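Local coordinates for uncharacterized protein (Leishmania major, PDB 2B4W) that is of unknown function but, as a DUF1861 protein of the beta-fructosidase clan, may act on carbohydrates, at residues K5-F8 with E9-R13. Numbering follows the deposited sequence.
Sequences KAAF and EANKR
With CG anti to the backbone N (chi1 -166°), K5 runs extended as far as CE and then bends, while E9 folds back at chi2 (-72°); the two side chains thus run alongside each other in the same direction, one helical turn apart. Their ends meet in an i to i+4 salt bridge, K5 NZ lying 3.0 Å from E9 OE2 and approaching from above the carboxylate plane rather than within it. Each charge has further partners: D262 forms a second salt bridge with K5, and S248 and T246 hydrogen-bond to the two oxygens of E9, a network that probably restrains the carboxylate's rotation. The backbone beneath is a regular helical turn, E9 N donating to K5 O at 2.8 Å. This is the short N-terminal helix 3-11, lying at the protein surface, with K5 and F8 packed on I243 of strand 238-245, the edge strand of an antiparallel sheet, consistent with a blade of the five-bladed beta-propeller expected for this clan. Toward its C-terminal end the hydrogen bonding becomes bifurcated: A10 N reaches A6 O at 3.1 Å and, weakly, A7 O, while N11 N pairs with A7 O at 2.8 Å and weakly with F8 O, mixing i+4 and i+3 partners. The K12 chain passes roughly perpendicular to that of F8. K12 CB sits over one face of the F8 ring, 4.0 Å from its centroid and displaced toward the CE2-CZ side, in a CH-pi contact, and both side chains also touch C249.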
loop_
_atom_site.group_PDB
_atom_site.type_symbol
_atom_site.label_atom_id
_atom_site.label_comp_id
_atom_site.label_asym_id
_atom_site.label_seq_id
_atom_site.Cartn_x
_atom_site.Cartn_y
_atom_site.Cartn_z
ATOM N N LYS A 5 -6.997 -14.499 -13.228
ATOM C CA LYS A 5 -6.700 -13.230 -13.871
ATOM C C LYS A 5 -7.474 -13.094 -15.173
ATOM O O LYS A 5 -8.092 -12.064 -15.462
ATOM C CB LYS A 5 -5.191 -13.115 -14.125
ATOM C CG LYS A 5 -4.800 -11.706 -14.479
ATOM C CD LYS A 5 -3.313 -11.448 -14.530
ATOM C CE LYS A 5 -3.052 -10.019 -15.001
ATOM N NZ LYS A 5 -3.473 -9.798 -16.414
ATOM N N ALA A 6 -7.431 -14.164 -15.978
ATOM C CA ALA A 6 -8.137 -14.080 -17.266
ATOM C C ALA A 6 -9.630 -13.908 -17.054
ATOM O O ALA A 6 -10.365 -13.199 -17.759
ATOM C CB ALA A 6 -7.825 -15.310 -18.105
ATOM N N ALA A 7 -10.112 -14.585 -16.006
ATOM C CA ALA A 7 -11.528 -14.363 -15.677
ATOM C C ALA A 7 -11.733 -12.903 -15.296
ATOM O O ALA A 7 -12.651 -12.259 -15.804
ATOM C CB ALA A 7 -11.968 -15.307 -14.579
ATOM N N PHE A 8 -10.872 -12.381 -14.419
ATOM C CA PHE A 8 -11.015 -10.994 -13.989
ATOM C C PHE A 8 -11.048 -10.053 -15.191
ATOM O O PHE A 8 -11.984 -9.272 -15.339
ATOM C CB PHE A 8 -9.902 -10.519 -13.051
ATOM C CG PHE A 8 -10.009 -9.049 -12.644
ATOM C CD1 PHE A 8 -10.864 -8.664 -11.618
ATOM C CD2 PHE A 8 -9.279 -8.053 -13.259
ATOM C CE1 PHE A 8 -10.966 -7.338 -11.244
ATOM C CE2 PHE A 8 -9.361 -6.722 -12.891
ATOM C CZ PHE A 8 -10.208 -6.361 -11.868
ATOM N N GLU A 9 -10.014 -10.134 -16.022
ATOM C CA GLU A 9 -9.960 -9.304 -17.218
ATOM C C GLU A 9 -11.254 -9.346 -18.035
ATOM O O GLU A 9 -11.621 -8.347 -18.642
ATOM C CB GLU A 9 -8.825 -9.749 -18.141
ATOM C CG GLU A 9 -7.459 -9.687 -17.501
ATOM C CD GLU A 9 -6.940 -8.278 -17.312
ATOM O OE1 GLU A 9 -7.414 -7.307 -17.929
ATOM O OE2 GLU A 9 -6.002 -8.164 -16.500
ATOM N N ALA A 10 -11.897 -10.497 -18.029
ATOM C CA ALA A 10 -13.125 -10.725 -18.769
ATOM C C ALA A 10 -14.322 -10.118 -18.051
ATOM O O ALA A 10 -15.254 -9.589 -18.655
ATOM C CB ALA A 10 -13.325 -12.222 -18.957
ATOM N N ASN A 11 -14.266 -10.217 -16.723
ATOM C CA ASN A 11 -15.378 -9.785 -15.892
ATOM C C ASN A 11 -15.149 -8.475 -15.167
ATOM O O ASN A 11 -15.899 -8.132 -14.245
ATOM C CB ASN A 11 -15.649 -10.916 -14.879
ATOM C CG ASN A 11 -16.255 -12.124 -15.571
ATOM O OD1 ASN A 11 -17.265 -11.978 -16.269
ATOM N ND2 ASN A 11 -15.642 -13.288 -15.390
ATOM N N LYS A 12 -14.138 -7.678 -15.513
ATOM C CA LYS A 12 -13.841 -6.559 -14.605
ATOM C C LYS A 12 -14.917 -5.489 -14.588
ATOM O O LYS A 12 -15.673 -5.228 -15.521
ATOM C CB LYS A 12 -12.463 -6.000 -14.937
ATOM C CG LYS A 12 -12.307 -5.453 -16.334
ATOM C CD LYS A 12 -10.853 -5.071 -16.621
ATOM C CE LYS A 12 -10.675 -4.809 -18.112
ATOM N NZ LYS A 12 -9.531 -3.889 -18.383
ATOM N N ARG A 13 -15.029 -4.838 -13.425
ATOM C CA ARG A 13 -16.120 -3.891 -13.186
ATOM C C ARG A 13 -15.575 -2.604 -12.581
ATOM O O ARG A 13 -15.385 -2.443 -11.378
ATOM C CB ARG A 13 -17.179 -4.551 -12.305
ATOM C CG ARG A 13 -18.541 -3.904 -12.291
ATOM C CD ARG A 13 -19.503 -4.416 -11.242
ATOM N NE ARG A 13 -19.792 -5.820 -11.289
ATOM C CZ ARG A 13 -19.659 -6.771 -10.385
ATOM N NH1 ARG A 13 -19.181 -6.537 -9.171
ATOM N NH2 ARG A 13 -20.013 -8.015 -10.700
#